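Local structure of arginine kinase (Anthopleura japonica, 4RF6) at residues A[122-127]-A[560-565]; A[186-189]-A[193-196]; A[237-242]-A[247-252]; A[258-261]-A[265-268]. The protein catalyses the reversible transfer of a phosphoryl group from ATP to L-arginine, giving phosphoarginine and ADP, with two phosphagen kinase units fused in tandem in one chain. One frame throughout, in Å; residues are numbered along the deposited sequence.

Overall arrangement
Contact 1 is the one contact of the four whose two segments come from different repeats of this double-domain kinase: a loop of the first repeat faces a turn of the second, 433 residues further on. Contacts 2, 3 and 4 all lie in the catalytic domain of the first repeat. Contact 3 touches contact 1 through Lys242, whose CD is 3.7 Å from Leu562 O, and contact 2 through Met240, whose CE is 3.6 Å from Phe193 CE1. Contacts 3 and 4 share helix 246-264, their centres about 18 Å apart. The predicted ATP-binding residues His192 and Ile132 lie beside contacts 2 and 3, about 5 Å from the Phe193 side chain and about 4 Å from that of Val249.

Contact 1: A[122-127]-A[560-565]; sequences PANRYI and NKLWPE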
loop_
_atom_site.group_PDB
_atom_site.type_symbol
_atom_site.label_atom_id
_atom_site.label_comp_id
_atom_site.label_asym_id
_atom_site.label_seq_id
_atom_site.Cartn_x
_atom_site.Cartn_y
_atom_site.Cartn_z
ATOM N N PRO A 122 -6.145 5.269 -11.231
ATOM C CA PRO A 122 -6.630 3.988 -10.704
ATOM C C PRO A 122 -5.643 2.865 -10.978
ATOM O O PRO A 122 -5.609 1.887 -10.236
ATOM C CB PRO A 122 -7.905 3.723 -11.520
ATOM C CG PRO A 122 -8.272 5.028 -12.133
ATOM C CD PRO A 122 -6.979 5.754 -12.344
ATOM N N ALA A 123 -4.863 3.005 -12.047
ATOM C CA ALA A 123 -3.889 1.987 -12.435
ATOM C C ALA A 123 -2.621 2.097 -11.594
ATOM O O ALA A 123 -1.724 1.259 -11.704
ATOM C CB ALA A 123 -3.561 2.095 -13.910
ATOM N N ASN A 124 -2.558 3.144 -10.772
ATOM C CA ASN A 124 -1.450 3.364 -9.847
ATOM C C ASN A 124 -0.095 3.458 -10.544
ATOM O O ASN A 124 0.905 2.936 -10.044
ATOM C CB ASN A 124 -1.443 2.274 -8.763
ATOM C CG ASN A 124 -2.782 2.151 -8.058
ATOM O OD1 ASN A 124 -3.234 3.091 -7.392
ATOM N ND2 ASN A 124 -3.420 0.991 -8.189
ATOM N N ARG A 125 -0.076 4.131 -11.694
ATOM C CA ARG A 125 1.142 4.315 -12.472
ATOM C C ARG A 125 2.058 5.376 -11.867
ATOM O O ARG A 125 3.265 5.391 -12.141
ATOM C CB ARG A 125 0.804 4.713 -13.913
ATOM C CG ARG A 125 0.028 3.663 -14.717
ATOM C CD ARG A 125 -0.357 4.218 -16.088
ATOM N NE ARG A 125 -1.018 3.227 -16.930
ATOM C CZ ARG A 125 -0.380 2.422 -17.774
ATOM N NH1 ARG A 125 0.942 2.491 -17.892
ATOM N NH2 ARG A 125 -1.060 1.548 -18.501
ATOM N N TYR A 126 1.494 6.261 -11.045
ATOM C CA TYR A 126 2.248 7.391 -10.504
ATOM C C TYR A 126 2.013 7.633 -9.016
ATOM O O TYR A 126 2.963 7.742 -8.237
ATOM C CB TYR A 126 1.925 8.670 -11.292
ATOM C CG TYR A 126 2.168 8.512 -12.769
ATOM C CD1 TYR A 126 3.457 8.558 -13.284
ATOM C CD2 TYR A 126 1.117 8.289 -13.646
ATOM C CE1 TYR A 126 3.691 8.398 -14.632
ATOM C CE2 TYR A 126 1.338 8.124 -15.001
ATOM C CZ TYR A 126 2.629 8.182 -15.487
ATOM O OH TYR A 126 2.865 8.024 -16.834
ATOM N N ILE A 127 0.744 7.723 -8.634
ATOM C CA ILE A 127 0.366 8.074 -7.271
ATOM C C ILE A 127 0.342 6.823 -6.394
ATOM O O ILE A 127 -0.158 5.771 -6.808
ATOM C CB ILE A 127 -1.002 8.804 -7.254
ATOM C CG1 ILE A 127 -0.921 10.106 -8.058
ATOM C CG2 ILE A 127 -1.459 9.080 -5.831
ATOM C CD1 ILE A 127 -2.266 10.805 -8.258
ATOM N N ASN A 560 4.502 -5.137 -8.817
ATOM C CA ASN A 560 4.672 -4.847 -7.388
ATOM C C ASN A 560 3.834 -3.688 -6.842
ATOM O O ASN A 560 4.027 -3.279 -5.697
ATOM C CB ASN A 560 6.144 -4.571 -7.066
ATOM C CG ASN A 560 6.979 -5.829 -6.994
ATOM O OD1 ASN A 560 6.467 -6.920 -6.733
ATOM N ND2 ASN A 560 8.288 -5.678 -7.198
ATOM N N LYS A 561 2.923 -3.158 -7.654
ATOM C CA LYS A 561 2.193 -1.934 -7.304
ATOM C C LYS A 561 1.463 -2.044 -5.969
ATOM O O LYS A 561 0.805 -3.051 -5.693
ATOM C CB LYS A 561 1.193 -1.544 -8.402
ATOM C CG LYS A 561 1.807 -1.203 -9.758
ATOM C CD LYS A 561 0.788 -0.495 -10.656
ATOM C CE LYS A 561 1.198 -0.511 -12.128
ATOM N NZ LYS A 561 0.843 -1.805 -12.780
ATOM N N LEU A 562 1.607 -1.004 -5.144
ATOM C CA LEU A 562 0.911 -0.896 -3.861
ATOM C C LEU A 562 1.255 -2.010 -2.865
ATOM O O LEU A 562 0.449 -2.328 -1.987
ATOM C CB LEU A 562 -0.605 -0.834 -4.076
ATOM C CG LEU A 562 -1.127 0.243 -5.028
ATOM C CD1 LEU A 562 -2.650 0.309 -4.949
ATOM C CD2 LEU A 562 -0.507 1.620 -4.746
ATOM N N TRP A 563 2.447 -2.588 -2.996
ATOM C CA TRP A 563 2.888 -3.648 -2.088
ATOM C C TRP A 563 2.755 -3.226 -0.632
ATOM O O TRP A 563 3.139 -2.112 -0.270
ATOM C CB TRP A 563 4.342 -4.025 -2.364
ATOM C CG TRP A 563 4.730 -5.278 -1.667
ATOM C CD1 TRP A 563 5.326 -5.395 -0.439
ATOM C CD2 TRP A 563 4.521 -6.606 -2.140
ATOM N NE1 TRP A 563 5.505 -6.723 -0.128
ATOM C CE2 TRP A 563 5.018 -7.488 -1.160
ATOM C CE3 TRP A 563 3.966 -7.140 -3.307
ATOM C CZ2 TRP A 563 4.976 -8.873 -1.310
ATOM C CZ3 TRP A 563 3.924 -8.512 -3.455
ATOM C CH2 TRP A 563 4.428 -9.362 -2.466
ATOM N N PRO A 564 2.224 -4.117 0.224
ATOM C CA PRO A 564 1.731 -5.479 -0.010
ATOM C C PRO A 564 0.209 -5.572 -0.018
ATOM O O PRO A 564 -0.334 -6.638 0.283
ATOM C CB PRO A 564 2.246 -6.219 1.221
ATOM C CG PRO A 564 2.110 -5.171 2.322
ATOM C CD PRO A 564 2.340 -3.824 1.665
ATOM N N GLU A 565 -0.468 -4.477 -0.343
ATOM C CA GLU A 565 -1.926 -4.447 -0.303
ATOM C C GLU A 565 -2.534 -5.504 -1.211
ATOM O O GLU A 565 -2.141 -5.632 -2.371
ATOM C CB GLU A 565 -2.444 -3.063 -0.696
ATOM C CG GLU A 565 -3.962 -2.945 -0.737
ATOM C CD GLU A 565 -4.433 -1.516 -0.959
ATOM O OE1 GLU A 565 -4.517 -1.086 -2.128
ATOM O OE2 GLU A 565 -4.718 -0.827 0.042
HETATM O O HOH W 1 -2.108 -1.038 -12.953
#
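The carbonyl oxygen of Ala123 is met by a water and by the side chain of Lys561 from the second repeat. The water lies 2.6 Å from Ala123 O and accepts from Lys561 NZ at 3.1 Å, so ammonium and carbonyl are joined through solvent. The ammonium has a direct partner as well, the carbonyl of Gly558. Short of the ammonium, the aliphatic part of the lysine lies against the backbone of the first repeat: CD is 3.2 Å from Ala123 O and 3.5 Å from Asn124 O. The chain is nearly extended as far as CE and turns only at its last torsion (chi4 82°), which swings NZ aside while CD and CE stay beside the two carbonyl oxygens.

Next to it, Leu562 crosses Asn124 at about a right angle. Its CD1 methyl meets the amide end of the asparagine, 3.4 Å from ND2 and 3.6 Å from CG, and CD2 lies near Asn124 CB. Lys561 and Leu562 are the central residues of a type II turn from Asn560 to Trp563, which presents both side chains to the same loop. Arg501, in the second repeat's helix 501-516, touches both Asn124 and Leu562. Between the two segments this is a water-mediated and apolar contact without a direct hydrogen bond, flanked by direct polar links between the repeats: an Arg125-Asp411 salt bridge and a Pro122-Arg501 backbone bond.

Contact 2: A[186-189]-A[193-196]; sequences QQLV and FLFK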
loop_
_atom_site.group_PDB
_atom_site.type_symbol
_atom_site.label_atom_id
_atom_site.label_comp_id
_atom_site.label_asym_id
_atom_site.label_seq_id
_atom_site.Cartn_x
_atom_site.Cartn_y
_atom_site.Cartn_z
ATOM N N GLN A 186 0.555 -3.427 20.747
ATOM C CA GLN A 186 1.375 -4.017 19.694
ATOM C C GLN A 186 0.705 -3.909 18.327
ATOM O O GLN A 186 1.339 -3.542 17.334
ATOM C CB GLN A 186 1.647 -5.491 20.012
ATOM C CG GLN A 186 2.800 -6.066 19.217
ATOM C CD GLN A 186 3.987 -5.124 19.182
ATOM O OE1 GLN A 186 4.590 -4.829 20.216
ATOM N NE2 GLN A 186 4.314 -4.626 17.994
ATOM N N GLN A 187 -0.581 -4.243 18.289
ATOM C CA GLN A 187 -1.369 -4.174 17.066
ATOM C C GLN A 187 -1.391 -2.767 16.477
ATOM O O GLN A 187 -1.138 -2.573 15.285
ATOM C CB GLN A 187 -2.803 -4.633 17.337
ATOM C CG GLN A 187 -2.922 -6.085 17.778
ATOM C CD GLN A 187 -4.338 -6.622 17.655
ATOM O OE1 GLN A 187 -5.287 -5.866 17.430
ATOM N NE2 GLN A 187 -4.484 -7.936 17.794
ATOM N N LEU A 188 -1.705 -1.789 17.321
ATOM C CA LEU A 188 -1.803 -0.401 16.886
ATOM C C LEU A 188 -0.450 0.162 16.432
ATOM O O LEU A 188 -0.398 1.015 15.540
ATOM C CB LEU A 188 -2.430 0.461 17.986
ATOM C CG LEU A 188 -3.911 0.191 18.257
ATOM C CD1 LEU A 188 -4.368 0.843 19.554
ATOM C CD2 LEU A 188 -4.769 0.672 17.098
ATOM N N VAL A 189 0.637 -0.315 17.038
ATOM C CA VAL A 189 1.979 0.039 16.576
ATOM C C VAL A 189 2.200 -0.542 15.179
ATOM O O VAL A 189 2.681 0.146 14.274
ATOM C CB VAL A 189 3.084 -0.484 17.528
ATOM C CG1 VAL A 189 4.445 -0.376 16.870
ATOM C CG2 VAL A 189 3.085 0.290 18.829
ATOM N N PHE A 193 -0.865 3.228 14.136
ATOM C CA PHE A 193 -2.015 4.004 14.602
ATOM C C PHE A 193 -1.785 4.585 15.994
ATOM O O PHE A 193 -2.498 5.494 16.431
ATOM C CB PHE A 193 -3.277 3.135 14.613
ATOM C CG PHE A 193 -3.856 2.884 13.252
ATOM C CD1 PHE A 193 -3.373 3.566 12.145
ATOM C CD2 PHE A 193 -4.892 1.972 13.081
ATOM C CE1 PHE A 193 -3.906 3.344 10.883
ATOM C CE2 PHE A 193 -5.434 1.745 11.823
ATOM C CZ PHE A 193 -4.940 2.432 10.721
ATOM N N LEU A 194 -0.786 4.055 16.688
ATOM C CA LEU A 194 -0.530 4.444 18.065
ATOM C C LEU A 194 0.095 5.837 18.178
ATOM O O LEU A 194 0.873 6.253 17.317
ATOM C CB LEU A 194 0.372 3.413 18.752
ATOM C CG LEU A 194 0.338 3.449 20.281
ATOM C CD1 LEU A 194 -0.926 2.784 20.791
ATOM C CD2 LEU A 194 1.568 2.808 20.897
ATOM N N PHE A 195 -0.272 6.561 19.233
ATOM C CA PHE A 195 0.500 7.723 19.654
ATOM C C PHE A 195 0.889 7.558 21.115
ATOM O O PHE A 195 0.218 6.835 21.859
ATOM C CB PHE A 195 -0.238 9.047 19.393
ATOM C CG PHE A 195 -1.491 9.255 20.211
ATOM C CD1 PHE A 195 -1.450 9.976 21.401
ATOM C CD2 PHE A 195 -2.719 8.797 19.751
ATOM C CE1 PHE A 195 -2.607 10.211 22.137
ATOM C CE2 PHE A 195 -3.884 9.022 20.478
ATOM C CZ PHE A 195 -3.827 9.729 21.674
ATOM N N LYS A 196 1.986 8.196 21.512
ATOM C CA LYS A 196 2.495 8.068 22.874
ATOM C C LYS A 196 2.461 9.416 23.572
ATOM O O LYS A 196 2.012 10.407 22.986
ATOM C CB LYS A 196 3.933 7.538 22.867
ATOM C CG LYS A 196 4.142 6.267 22.060
ATOM C CD LYS A 196 5.614 5.867 22.049
ATOM C CE LYS A 196 5.898 4.776 21.027
ATOM N NZ LYS A 196 7.321 4.326 21.097
#
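Leu194 turns back from the loop onto the helix end it has just left, and its side chain can be followed atom by atom. CB lies 4.1 Å from Leu188 C, close to the end of the helical backbone. With CG anti to the backbone N (chi1 -161°), the two methyls divide between neighbouring helix residues. CD1 reaches Leu188, 3.9 Å from its CB and slightly farther from its CD1, the two leucines crossing at about a right angle. CD2 goes to Val189 instead and meets CG2 at 3.6 Å, the tightest apolar approach between the segments.

The other branch of Leu188 serves Phe193. Its CD2 methyl sits 3.8 Å from Phe193 CB and comes to the edge of the phenyl ring, near the ring plane. The ring itself leads away from the helix toward the ring of His219, which it meets at a slant, and toward Met240 of strand 235-242.

In the backbone, Leu188 O receives two N-H groups. Phe193 N donates at 2.7 Å with an N-H...O angle of 163°, arriving almost in line with the C=O bond. Leu194 N, at 3.3 Å and 137°, comes from well above the carbonyl plane and is the less direct of the two. A carbonyl near the C-terminal end of helix 182-190 is thus satisfied by the returning chain. The paired bonds and the leucine-valine packing probably help to fix the path of the short link that carries His192, a predicted ATP-binding residue.

Contact 3: A[237-242]-A[247-252]; sequences IISMEK and GSVFSR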
loop_
_atom_site.group_PDB
_atom_site.type_symbol
_atom_site.label_atom_id
_atom_site.label_comp_id
_atom_site.label_asym_id
_atom_site.label_seq_id
_atom_site.Cartn_x
_atom_site.Cartn_y
_atom_site.Cartn_z
ATOM N N ILE A 237 -8.402 13.920 13.060
ATOM C CA ILE A 237 -9.195 13.017 12.239
ATOM C C ILE A 237 -8.538 12.819 10.881
ATOM O O ILE A 237 -8.330 13.784 10.142
ATOM C CB ILE A 237 -10.603 13.582 12.043
ATOM C CG1 ILE A 237 -11.217 13.940 13.399
ATOM C CG2 ILE A 237 -11.471 12.591 11.293
ATOM C CD1 ILE A 237 -12.374 14.942 13.325
ATOM N N ILE A 238 -8.221 11.565 10.556
ATOM C CA ILE A 238 -7.471 11.254 9.342
ATOM C C ILE A 238 -8.202 10.255 8.465
ATOM O O ILE A 238 -8.661 9.214 8.940
ATOM C CB ILE A 238 -6.080 10.669 9.681
ATOM C CG1 ILE A 238 -5.350 11.564 10.681
ATOM C CG2 ILE A 238 -5.246 10.470 8.419
ATOM C CD1 ILE A 238 -4.682 10.798 11.812
ATOM N N SER A 239 -8.302 10.574 7.178
ATOM C CA SER A 239 -8.811 9.627 6.199
ATOM C C SER A 239 -7.671 9.337 5.235
ATOM O O SER A 239 -7.008 10.263 4.763
ATOM C CB SER A 239 -10.007 10.213 5.456
ATOM O OG SER A 239 -10.481 9.320 4.469
ATOM N N MET A 240 -7.419 8.061 4.955
ATOM C CA MET A 240 -6.260 7.702 4.140
ATOM C C MET A 240 -6.395 6.337 3.487
ATOM O O MET A 240 -7.077 5.448 4.002
ATOM C CB MET A 240 -4.976 7.742 4.983
ATOM C CG MET A 240 -4.848 6.621 6.013
ATOM S SD MET A 240 -6.033 6.780 7.364
ATOM C CE MET A 240 -5.591 5.373 8.395
ATOM N N GLU A 241 -5.729 6.170 2.353
ATOM C CA GLU A 241 -5.692 4.880 1.685
ATOM C C GLU A 241 -4.571 4.899 0.654
ATOM O O GLU A 241 -4.012 5.957 0.347
ATOM C CB GLU A 241 -7.035 4.582 1.014
ATOM C CG GLU A 241 -7.377 5.525 -0.138
ATOM C CD GLU A 241 -8.839 5.450 -0.540
ATOM O OE1 GLU A 241 -9.134 5.561 -1.752
ATOM O OE2 GLU A 241 -9.692 5.300 0.363
ATOM N N LYS A 242 -4.221 3.731 0.135
ATOM C CA LYS A 242 -3.278 3.675 -0.974
ATOM C C LYS A 242 -3.989 4.119 -2.247
ATOM O O LYS A 242 -5.224 4.098 -2.319
ATOM C CB LYS A 242 -2.696 2.267 -1.117
ATOM C CG LYS A 242 -1.663 1.929 -0.037
ATOM C CD LYS A 242 -1.032 0.556 -0.263
ATOM C CE LYS A 242 -0.058 0.209 0.859
ATOM N NZ LYS A 242 1.074 1.178 0.943
ATOM N N GLY A 247 -10.905 12.060 -3.912
ATOM C CA GLY A 247 -12.334 12.323 -3.833
ATOM C C GLY A 247 -13.007 11.435 -2.801
ATOM O O GLY A 247 -13.756 11.906 -1.936
ATOM N N SER A 248 -12.726 10.139 -2.883
ATOM C CA SER A 248 -13.279 9.177 -1.930
ATOM C C SER A 248 -12.749 9.395 -0.510
ATOM O O SER A 248 -13.481 9.232 0.467
ATOM C CB SER A 248 -12.987 7.751 -2.393
ATOM O OG SER A 248 -13.278 6.814 -1.375
ATOM N N VAL A 249 -11.472 9.759 -0.403
ATOM C CA VAL A 249 -10.844 10.020 0.893
ATOM C C VAL A 249 -11.500 11.212 1.600
ATOM O O VAL A 249 -11.762 11.169 2.804
ATOM C CB VAL A 249 -9.334 10.284 0.746
ATOM C CG1 VAL A 249 -8.748 10.844 2.043
ATOM C CG2 VAL A 249 -8.594 9.018 0.333
ATOM N N PHE A 250 -11.754 12.274 0.843
ATOM C CA PHE A 250 -12.354 13.481 1.395
ATOM C C PHE A 250 -13.825 13.263 1.722
ATOM O O PHE A 250 -14.341 13.806 2.704
ATOM C CB PHE A 250 -12.194 14.655 0.427
ATOM C CG PHE A 250 -12.598 15.982 1.012
ATOM C CD1 PHE A 250 -12.050 16.420 2.212
ATOM C CD2 PHE A 250 -13.516 16.794 0.360
ATOM C CE1 PHE A 250 -12.419 17.643 2.759
ATOM C CE2 PHE A 250 -13.891 18.020 0.894
ATOM C CZ PHE A 250 -13.341 18.446 2.097
ATOM N N SER A 251 -14.497 12.467 0.896
ATOM C CA SER A 251 -15.891 12.105 1.146
ATOM C C SER A 251 -16.033 11.387 2.490
ATOM O O SER A 251 -16.885 11.745 3.308
ATOM C CB SER A 251 -16.425 11.225 0.009
ATOM O OG SER A 251 -17.730 10.765 0.288
ATOM N N ARG A 252 -15.190 10.377 2.703
ATOM C CA ARG A 252 -15.168 9.610 3.944
ATOM C C ARG A 252 -14.842 10.516 5.131
ATOM O O ARG A 252 -15.471 10.419 6.191
ATOM C CB ARG A 252 -14.155 8.462 3.831
ATOM C CG ARG A 252 -14.024 7.588 5.075
ATOM C CD ARG A 252 -13.277 6.289 4.774
ATOM N NE ARG A 252 -11.908 6.527 4.317
ATOM C CZ ARG A 252 -11.476 6.302 3.077
ATOM N NH1 ARG A 252 -12.300 5.824 2.156
ATOM N NH2 ARG A 252 -10.212 6.549 2.761
HETATM O O HOH W 2 -11.666 4.828 -1.891
#
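Strand 235-242 of the catalytic domain's antiparallel sheet leads through a short loop into helix 246-264; segments 237-242 and 247-252 run nearly antiparallel, their axes 153° apart and 7.5 Å at closest approach. Ser239, Glu241, Val249 and Arg252 fill the interface. Ser239 OG, anti to its own N (chi1 178°), donates to Val249 O at 2.8 Å, tying the strand to a helix carbonyl. Val249 CG1 lies against this serine, 3.3 Å from Ser239 O, and CG2 packs on the aliphatic part of Glu241.

Beyond them Arg252 bends at chi3 (62°) to bring its guanidinium to Glu241. The salt bridge runs from NH2 to OE2 at 2.8 Å, nearly within the guanidinium plane and on the anti side of the carboxylate but well out of its plane; NH1 adds a weak bond to the same oxygen. Glu241 OE1 instead accepts a hydrogen bond from a water at 2.6 Å, which also bonds Ser248 OG. Arg252 NE also donates to Thr224 O, which helps to hold the guanidinium.

On the sheet, strand 235-242 lies between strands 225-229 and 127-136. Val249 and Phe250 of the helix touch Ile132 on the latter strand.

Contact 4: A[258-261]-A[265-268]; sequences NEID and GFQH
Gly265, with phi at 84°, is the first residue to leave helical geometry after helix 246-264, and its N makes a weak hydrogen bond of 2.8 Å back to Asp261 O, with an N-H...O angle of only 129°. These backbone angles suit glycine, since a CB here would press on the carbonyl oxygen of the preceding residue.

The chain then brings the Phe266 ring back over the last turn of the helix. One face of the ring lies on the Asp261 backbone, with CA 3.7 Å above its plane and displaced toward the rim. Asp261 CB is nearer to a single ring atom, 3.4 Å from Phe266 CE2. The carboxylate runs on past CD2, its plane 38° from that of the ring, so it neither stacks flat nor stands upright. At the CE1-CZ end of the ring, from the same side as Asp261, Ile260 CG2 lies 3.6 Å from both atoms, the two side chains crossing at about a right angle. Leu235 of strand 235-242 packs on both Ile260 and Phe266.

A water completes the polar side: it donates to Asp261 OD1 at 3.1 Å and accepts a weak bond from Phe266 N. Asp261 therefore plays two parts, its backbone and CB bearing on the aromatic ring while its carboxylate reaches the departing main chain through solvent. Contact with Phe266 and the backbone bonding of Gly265 with Lys139 probably both support the turn, the bond back to Asp261 being weak.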
loop_
_atom_site.group_PDB
_atom_site.type_symbol
_atom_site.label_atom_id
_atom_site.label_comp_id
_atom_site.label_asym_id
_atom_site.label_seq_id
_atom_site.Cartn_x
_atom_site.Cartn_y
_atom_site.Cartn_z
ATOM N N ASN A 258 -18.674 15.833 9.692
ATOM C CA ASN A 258 -19.980 16.484 9.723
ATOM C C ASN A 258 -20.927 15.859 10.752
ATOM O O ASN A 258 -21.701 16.564 11.402
ATOM C CB ASN A 258 -20.605 16.507 8.320
ATOM C CG ASN A 258 -19.921 17.499 7.392
ATOM O OD1 ASN A 258 -19.409 18.526 7.835
ATOM N ND2 ASN A 258 -19.911 17.195 6.097
ATOM N N GLU A 259 -20.853 14.540 10.909
ATOM C CA GLU A 259 -21.655 13.844 11.914
ATOM C C GLU A 259 -21.267 14.265 13.333
ATOM O O GLU A 259 -22.129 14.544 14.172
ATOM C CB GLU A 259 -21.536 12.323 11.759
ATOM C CG GLU A 259 -22.256 11.526 12.845
ATOM C CD GLU A 259 -23.749 11.821 12.920
ATOM O OE1 GLU A 259 -24.332 12.269 11.909
ATOM O OE2 GLU A 259 -24.343 11.599 13.998
ATOM N N ILE A 260 -19.964 14.307 13.594
ATOM C CA ILE A 260 -19.458 14.805 14.866
ATOM C C ILE A 260 -19.897 16.258 15.057
ATOM O O ILE A 260 -20.379 16.631 16.127
ATOM C CB ILE A 260 -17.921 14.699 14.945
ATOM C CG1 ILE A 260 -17.477 13.234 14.955
ATOM C CG2 ILE A 260 -17.401 15.408 16.183
ATOM C CD1 ILE A 260 -15.961 13.033 14.818
ATOM N N ASP A 261 -19.737 17.067 14.010
ATOM C CA ASP A 261 -20.129 18.474 14.045
ATOM C C ASP A 261 -21.609 18.608 14.406
ATOM O O ASP A 261 -21.974 19.356 15.319
ATOM C CB ASP A 261 -19.852 19.137 12.686
ATOM C CG ASP A 261 -19.891 20.662 12.751
ATOM O OD1 ASP A 261 -20.378 21.209 13.765
ATOM O OD2 ASP A 261 -19.436 21.308 11.779
ATOM N N GLY A 265 -20.722 19.872 17.752
ATOM C CA GLY A 265 -20.315 21.253 17.519
ATOM C C GLY A 265 -18.826 21.490 17.737
ATOM O O GLY A 265 -18.224 20.878 18.623
ATOM N N PHE A 266 -18.242 22.385 16.938
ATOM C CA PHE A 266 -16.800 22.643 16.944
ATOM C C PHE A 266 -16.474 24.089 17.318
ATOM O O PHE A 266 -17.256 24.990 17.031
ATOM C CB PHE A 266 -16.217 22.389 15.549
ATOM C CG PHE A 266 -16.223 20.948 15.128
ATOM C CD1 PHE A 266 -15.945 19.939 16.039
ATOM C CD2 PHE A 266 -16.496 20.606 13.809
ATOM C CE1 PHE A 266 -15.948 18.608 15.641
ATOM C CE2 PHE A 266 -16.499 19.282 13.405
ATOM C CZ PHE A 266 -16.226 18.285 14.321
ATOM N N GLN A 267 -15.312 24.317 17.931
ATOM C CA GLN A 267 -14.833 25.684 18.144
ATOM C C GLN A 267 -14.423 26.285 16.805
ATOM O O GLN A 267 -13.674 25.664 16.048
ATOM C CB GLN A 267 -13.666 25.712 19.129
ATOM C CG GLN A 267 -14.029 25.177 20.505
ATOM C CD GLN A 267 -12.886 25.272 21.494
ATOM O OE1 GLN A 267 -12.177 26.278 21.550
ATOM N NE2 GLN A 267 -12.701 24.223 22.283
ATOM N N HIS A 268 -14.906 27.495 16.528
ATOM C CA HIS A 268 -14.897 28.044 15.175
ATOM C C HIS A 268 -15.244 29.539 15.219
ATOM O O HIS A 268 -16.197 29.933 15.893
ATOM C CB HIS A 268 -15.935 27.269 14.349
ATOM C CG HIS A 268 -15.977 27.630 12.896
ATOM N ND1 HIS A 268 -16.791 28.626 12.400
ATOM C CD2 HIS A 268 -15.334 27.103 11.825
ATOM C CE1 HIS A 268 -16.641 28.707 11.088
ATOM N NE2 HIS A 268 -15.757 27.798 10.715
HETATM O O HOH W 3 -19.432 24.066 14.346
#